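PDB 4TYZ: uncharacterized protein from Leishmania infantum, which is of unknown function, its C-terminal GRAM domain belonging to a family generally linked to sterol binding and transfer. Local coordinates for residues Cys24-Gly29 with Asp86-Thr91; Asp60-Ile65 with Ile78-His83. One frame throughout, in Å; residues are numbered along the deposited sequence. Where two conformers were deposited one is given.

Contact 1. Residues Cys24-Gly29 with Asp86-Thr91; sequences CAWVEG and DTIFLT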
loop_
_atom_site.group_PDB
_atom_site.type_symbol
_atom_site.label_atom_id
_atom_site.label_comp_id
_atom_site.label_asym_id
_atom_site.label_seq_id
_atom_site.Cartn_x
_atom_site.Cartn_y
_atom_site.Cartn_z
ATOM N N CYS A 24 -4.948 6.222 0.936
ATOM C CA CYS A 24 -5.837 5.062 0.948
ATOM C C CYS A 24 -6.065 4.645 2.386
ATOM O O CYS A 24 -5.582 5.292 3.314
ATOM C CB CYS A 24 -5.272 3.889 0.134
ATOM S SG CYS A 24 -3.714 3.230 0.795
ATOM N N ALA A 25 -6.811 3.571 2.578
ATOM C CA ALA A 25 -7.036 3.066 3.912
ATOM C C ALA A 25 -6.735 1.591 3.926
ATOM O O ALA A 25 -6.970 0.879 2.954
ATOM C CB ALA A 25 -8.456 3.331 4.372
ATOM N N TRP A 26 -6.203 1.143 5.046
ATOM C CA TRP A 26 -5.949 -0.266 5.278
ATOM C C TRP A 26 -7.162 -0.818 6.015
ATOM O O TRP A 26 -7.583 -0.263 7.034
ATOM C CB TRP A 26 -4.660 -0.415 6.082
ATOM C CG TRP A 26 -4.198 -1.797 6.360
ATOM C CD1 TRP A 26 -4.653 -2.958 5.807
ATOM C CD2 TRP A 26 -3.183 -2.162 7.293
ATOM N NE1 TRP A 26 -3.969 -4.029 6.337
ATOM C CE2 TRP A 26 -3.065 -3.566 7.256
ATOM C CE3 TRP A 26 -2.360 -1.434 8.163
ATOM C CZ2 TRP A 26 -2.145 -4.259 8.045
ATOM C CZ3 TRP A 26 -1.450 -2.126 8.952
ATOM C CH2 TRP A 26 -1.349 -3.522 8.878
ATOM N N VAL A 27 -7.760 -1.884 5.492
ATOM C CA VAL A 27 -8.912 -2.463 6.159
ATOM C C VAL A 27 -8.584 -3.886 6.556
ATOM O O VAL A 27 -8.045 -4.662 5.754
ATOM C CB VAL A 27 -10.182 -2.423 5.276
ATOM C CG1 VAL A 27 -11.308 -3.227 5.919
ATOM C CG2 VAL A 27 -10.627 -0.992 5.086
ATOM N N GLU A 28 -8.887 -4.217 7.803
ATOM C CA GLU A 28 -8.729 -5.580 8.288
ATOM C C GLU A 28 -9.952 -5.921 9.104
ATOM O O GLU A 28 -10.146 -5.390 10.197
ATOM C CB GLU A 28 -7.455 -5.733 9.113
ATOM C CG GLU A 28 -7.217 -7.159 9.588
ATOM C CD GLU A 28 -6.038 -7.254 10.526
ATOM O OE1 GLU A 28 -4.894 -7.328 10.029
ATOM O OE2 GLU A 28 -6.260 -7.234 11.757
ATOM N N GLY A 29 -10.779 -6.796 8.551
ATOM C CA GLY A 29 -12.081 -7.065 9.127
ATOM C C GLY A 29 -12.881 -5.785 9.263
ATOM O O GLY A 29 -13.109 -5.077 8.280
ATOM N N ASP A 86 -1.245 -14.574 3.056
ATOM C CA ASP A 86 -1.949 -13.499 3.734
ATOM C C ASP A 86 -2.595 -12.608 2.674
ATOM O O ASP A 86 -2.123 -12.545 1.539
ATOM C CB ASP A 86 -1.002 -12.685 4.621
ATOM C CG ASP A 86 -0.513 -13.467 5.831
ATOM O OD1 ASP A 86 -1.318 -14.215 6.424
ATOM O OD2 ASP A 86 0.679 -13.333 6.186
ATOM N N THR A 87 -3.686 -11.942 3.028
ATOM C CA THR A 87 -4.274 -10.967 2.120
ATOM C C THR A 87 -4.363 -9.604 2.791
ATOM O O THR A 87 -4.879 -9.481 3.900
ATOM C CB THR A 87 -5.661 -11.396 1.642
ATOM O OG1 THR A 87 -5.547 -12.632 0.922
ATOM C CG2 THR A 87 -6.243 -10.354 0.722
ATOM N N ILE A 88 -3.830 -8.591 2.119
ATOM C CA ILE A 88 -3.882 -7.214 2.602
ATOM C C ILE A 88 -4.905 -6.449 1.782
ATOM O O ILE A 88 -4.846 -6.463 0.552
ATOM C CB ILE A 88 -2.520 -6.511 2.476
ATOM C CG1 ILE A 88 -1.453 -7.290 3.238
ATOM C CG2 ILE A 88 -2.627 -5.054 2.925
ATOM C CD1 ILE A 88 -0.033 -6.862 2.892
ATOM N N PHE A 89 -5.849 -5.807 2.462
ATOM C CA PHE A 89 -6.900 -5.048 1.792
ATOM C C PHE A 89 -6.641 -3.552 1.911
ATOM O O PHE A 89 -6.591 -3.007 3.020
ATOM C CB PHE A 89 -8.266 -5.384 2.380
ATOM C CG PHE A 89 -8.686 -6.809 2.168
ATOM C CD1 PHE A 89 -9.315 -7.187 0.996
ATOM C CD2 PHE A 89 -8.475 -7.759 3.151
ATOM C CE1 PHE A 89 -9.721 -8.494 0.798
ATOM C CE2 PHE A 89 -8.882 -9.077 2.959
ATOM C CZ PHE A 89 -9.503 -9.437 1.782
ATOM N N LEU A 90 -6.467 -2.893 0.769
ATOM C CA LEU A 90 -6.305 -1.439 0.732
ATOM C C LEU A 90 -7.495 -0.831 0.010
ATOM O O LEU A 90 -7.854 -1.256 -1.082
ATOM C CB LEU A 90 -5.006 -1.047 0.046
ATOM C CG LEU A 90 -3.753 -1.658 0.667
ATOM C CD1 LEU A 90 -2.586 -1.499 -0.286
ATOM C CD2 LEU A 90 -3.461 -0.988 1.994
ATOM N N THR A 91 -8.128 0.157 0.624
ATOM C CA THR A 91 -9.394 0.704 0.133
ATOM C C THR A 91 -9.367 2.233 0.091
ATOM O O THR A 91 -8.386 2.851 0.475
ATOM C CB THR A 91 -10.582 0.259 1.023
ATOM O OG1 THR A 91 -10.514 0.933 2.290
ATOM C CG2 THR A 91 -10.560 -1.237 1.262
HETATM O O HOH W 1 -5.886 -6.172 5.322
#
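Ala25 and Thr91 form an antiparallel hydrogen-bonded pair, gripping each other twice: Ala25 N donates to Thr91 O and Thr91 N to Ala25 O, each 2.7 Å long. Two residues along, past the non-hydrogen-bonded pair Trp26-Leu90, Val27 N reaches Phe89 O at 3.0 Å. The strand directions differ by 143°, and near Val27 and Phe89 the backbones stand far enough apart for a water to bridge them. It donates to Val27 O, accepts from Phe89 N at 2.9 Å, and takes a weak bond from Trp26 NE1. The indole lies on the face shared with Leu90 and Ile88. Trp26 chi1 of -177° puts CG anti to the backbone N; chi2 of 12° then turns the CD1 edge to Phe89 O, in the ring plane, at 3.4 Å, while Ile88 CG2 comes obliquely to NE1 at 3.8 Å. Phe55 of strand 54-58 packs edge-to-face on the same indole. On the other face Val27 and Thr91 side chains cross at about a right angle, Val27 CG2 touching Thr91 OG1 (3.4 Å) and CG2. Phe89 sets CB against Val27 O, but its ring leads away, one face covered near the rim by Thr87 CG2. Pairing strand 20-28 with strand 87-91 joins the first four strands of the seven-stranded antiparallel sheet to the last three, consistent with the PH-like fold of a GRAM domain.

Contact 2. Residues Asp60-Ile65 with Ile78-His83; sequences DEIKDI and IEVKTH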
loop_
_atom_site.group_PDB
_atom_site.type_symbol
_atom_site.label_atom_id
_atom_site.label_comp_id
_atom_site.label_asym_id
_atom_site.label_seq_id
_atom_site.Cartn_x
_atom_site.Cartn_y
_atom_site.Cartn_z
ATOM N N ASP A 60 9.187 -9.187 -3.486
ATOM C CA ASP A 60 9.457 -10.611 -3.682
ATOM C C ASP A 60 8.676 -11.482 -2.689
ATOM O O ASP A 60 8.774 -12.710 -2.724
ATOM C CB ASP A 60 10.986 -10.917 -3.660
ATOM C CG ASP A 60 11.670 -10.731 -2.291
ATOM O OD1 ASP A 60 11.024 -10.436 -1.271
ATOM O OD2 ASP A 60 12.921 -10.929 -2.245
ATOM N N GLU A 61 7.866 -10.842 -1.847
ATOM C CA GLU A 61 6.966 -11.525 -0.921
ATOM C C GLU A 61 5.516 -11.500 -1.415
ATOM O O GLU A 61 4.638 -12.109 -0.807
ATOM C CB GLU A 61 7.042 -10.878 0.469
ATOM C CG GLU A 61 8.411 -11.027 1.124
ATOM C CD GLU A 61 8.484 -10.406 2.516
ATOM O OE1 GLU A 61 8.871 -11.126 3.462
ATOM O OE2 GLU A 61 8.193 -9.197 2.670
ATOM N N ILE A 62 5.280 -10.785 -2.508
ATOM C CA ILE A 62 3.920 -10.582 -3.020
ATOM C C ILE A 62 3.623 -11.588 -4.125
ATOM O O ILE A 62 4.345 -11.665 -5.114
ATOM C CB ILE A 62 3.727 -9.151 -3.548
ATOM C CG1 ILE A 62 3.801 -8.159 -2.381
ATOM C CG2 ILE A 62 2.383 -9.017 -4.283
ATOM C CD1 ILE A 62 3.747 -6.710 -2.809
ATOM N N LYS A 63 2.560 -12.363 -3.933
ATOM C CA LYS A 63 2.168 -13.391 -4.892
ATOM C C LYS A 63 1.252 -12.852 -5.990
ATOM O O LYS A 63 1.334 -13.273 -7.151
ATOM C CB LYS A 63 1.477 -14.549 -4.154
ATOM C CG LYS A 63 0.952 -15.671 -5.053
ATOM C CD LYS A 63 0.283 -16.743 -4.206
ATOM C CE LYS A 63 -0.083 -17.960 -5.039
ATOM N NZ LYS A 63 -0.580 -19.076 -4.189
ATOM N N ASP A 64 0.372 -11.924 -5.627
ATOM C CA ASP A 64 -0.605 -11.393 -6.579
ATOM C C ASP A 64 -1.122 -10.059 -6.092
ATOM O O ASP A 64 -1.095 -9.768 -4.906
ATOM C CB ASP A 64 -1.766 -12.384 -6.786
ATOM C CG ASP A 64 -2.520 -12.153 -8.084
ATOM O OD1 ASP A 64 -2.068 -11.328 -8.911
ATOM O OD2 ASP A 64 -3.563 -12.824 -8.291
ATOM N N ILE A 65 -1.570 -9.235 -7.032
ATOM C CA ILE A 65 -2.151 -7.929 -6.733
ATOM C C ILE A 65 -3.392 -7.806 -7.600
ATOM O O ILE A 65 -3.304 -7.907 -8.827
ATOM C CB ILE A 65 -1.175 -6.774 -7.018
ATOM C CG1 ILE A 65 0.117 -6.963 -6.226
ATOM C CG2 ILE A 65 -1.820 -5.420 -6.690
ATOM C CD1 ILE A 65 1.154 -5.866 -6.447
ATOM N N ILE A 78 -7.742 -2.317 -3.604
ATOM C CA ILE A 78 -6.703 -3.168 -4.156
ATOM C C ILE A 78 -6.416 -4.253 -3.131
ATOM O O ILE A 78 -6.331 -3.979 -1.933
ATOM C CB ILE A 78 -5.403 -2.387 -4.453
ATOM C CG1 ILE A 78 -5.637 -1.403 -5.595
ATOM C CG2 ILE A 78 -4.249 -3.350 -4.789
ATOM C CD1 ILE A 78 -4.464 -0.455 -5.843
ATOM N N GLU A 79 -6.277 -5.484 -3.599
ATOM C CA GLU A 79 -5.971 -6.594 -2.709
ATOM C C GLU A 79 -4.591 -7.141 -2.997
ATOM O O GLU A 79 -4.252 -7.431 -4.144
ATOM C CB GLU A 79 -7.000 -7.709 -2.854
ATOM C CG GLU A 79 -8.405 -7.290 -2.515
ATOM C CD GLU A 79 -9.407 -8.387 -2.796
ATOM O OE1 GLU A 79 -9.140 -9.547 -2.411
ATOM O OE2 GLU A 79 -10.454 -8.091 -3.412
ATOM N N VAL A 80 -3.791 -7.276 -1.943
ATOM C CA VAL A 80 -2.434 -7.794 -2.081
ATOM C C VAL A 80 -2.339 -9.157 -1.413
ATOM O O VAL A 80 -2.621 -9.291 -0.226
ATOM C CB VAL A 80 -1.403 -6.838 -1.464
ATOM C CG1 VAL A 80 0.002 -7.439 -1.556
ATOM C CG2 VAL A 80 -1.460 -5.486 -2.154
ATOM N N LYS A 81 -1.979 -10.169 -2.195
ATOM C CA LYS A 81 -1.850 -11.524 -1.683
ATOM C C LYS A 81 -0.383 -11.859 -1.511
ATOM O O LYS A 81 0.412 -11.647 -2.424
ATOM C CB LYS A 81 -2.511 -12.534 -2.623
ATOM C CG LYS A 81 -3.998 -12.305 -2.846
ATOM C CD LYS A 81 -4.572 -13.350 -3.798
ATOM C CE LYS A 81 -4.268 -14.760 -3.312
ATOM N NZ LYS A 81 -4.714 -15.809 -4.276
ATOM N N THR A 82 -0.024 -12.386 -0.346
ATOM C CA THR A 82 1.377 -12.722 -0.109
ATOM C C THR A 82 1.675 -14.193 -0.387
ATOM O O THR A 82 0.766 -15.014 -0.510
ATOM C CB THR A 82 1.801 -12.401 1.328
ATOM O OG1 THR A 82 1.258 -13.374 2.222
ATOM C CG2 THR A 82 1.295 -11.028 1.735
ATOM N N HIS A 83 2.957 -14.525 -0.484
ATOM C CA HIS A 83 3.360 -15.902 -0.715
ATOM C C HIS A 83 3.086 -16.771 0.502
ATOM O O HIS A 83 3.051 -17.998 0.399
ATOM C CB HIS A 83 4.839 -15.979 -1.100
ATOM C CG HIS A 83 5.100 -15.602 -2.523
ATOM N ND1 HIS A 83 4.573 -16.308 -3.585
ATOM C CD2 HIS A 83 5.820 -14.590 -3.062
ATOM C CE1 HIS A 83 4.957 -15.744 -4.716
ATOM N NE2 HIS A 83 5.713 -14.699 -4.428
HETATM O O HOH W 2 1.302 -19.344 -2.096
#
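Strand 62-65 runs antiparallel to strand 78-82, at 155° between directions, with a register that slips by one residue between the Ile62-Thr82 and Asp64-Lys81 pairs. The slip is a classic beta bulge: Lys63 and Asp64 both face Lys81, whose carbonyl O accepts from Lys63 N at 2.7 Å and from Asp64 N at 3.2 Å. Lys81 N returns a bond to Asp64 O, and beyond the bulge His83 N donates to Glu61 O. At the bulge Lys63 CB lies over one face of the His83 imidazole, a CH-pi contact 3.9 Å from the ring centroid and 24° off its normal. At the edge of the same ring, CD2 meets Asp60 O at 3.5 Å. Lys63 stretches onward, fully extended, to a water held by NZ at 2.8 Å and, weakly, by His83 O. These strands form a beta hairpin at one end of the GRAM-domain sheet, strand 62-67 being outermost, with helix 96-107 packed against Ile65 through Met104 and Trp107. On that buried side Ile65 CG2 meets Ile78 CG2 at 3.7 Å, each CG2, anti to its backbone N, being the branch that touches, and Ile62 lays CG1, CG2 and CD1 against the single methyl Val80 CG1. Asp64 OD1 takes the N-H of its own neighbour Ile65 at 2.9 Å, from above the carboxylate plane.

Contacts 1 and 2 lie in one antiparallel sheet, their centres 12 Å apart, and meet where strand 87-91 of contact 1 runs beside strand 78-82 of contact 2. Probable hydrogen bonds join them: Ile88 N to Val80 O and Ile78 N to Leu90 O, each 2.7 Å. On the face carrying Phe89 and Glu79, Phe89 CE1 packs on Glu79 OE1 at 3.4 Å, while Glu79 OE2 is bonded to Ser68 OG. Thr82 OG1 takes the N-H of Asp86 where the chain turns from one strand to the next. Contact 2, a local hairpin, is nested within the much longer loop that contact 1 closes.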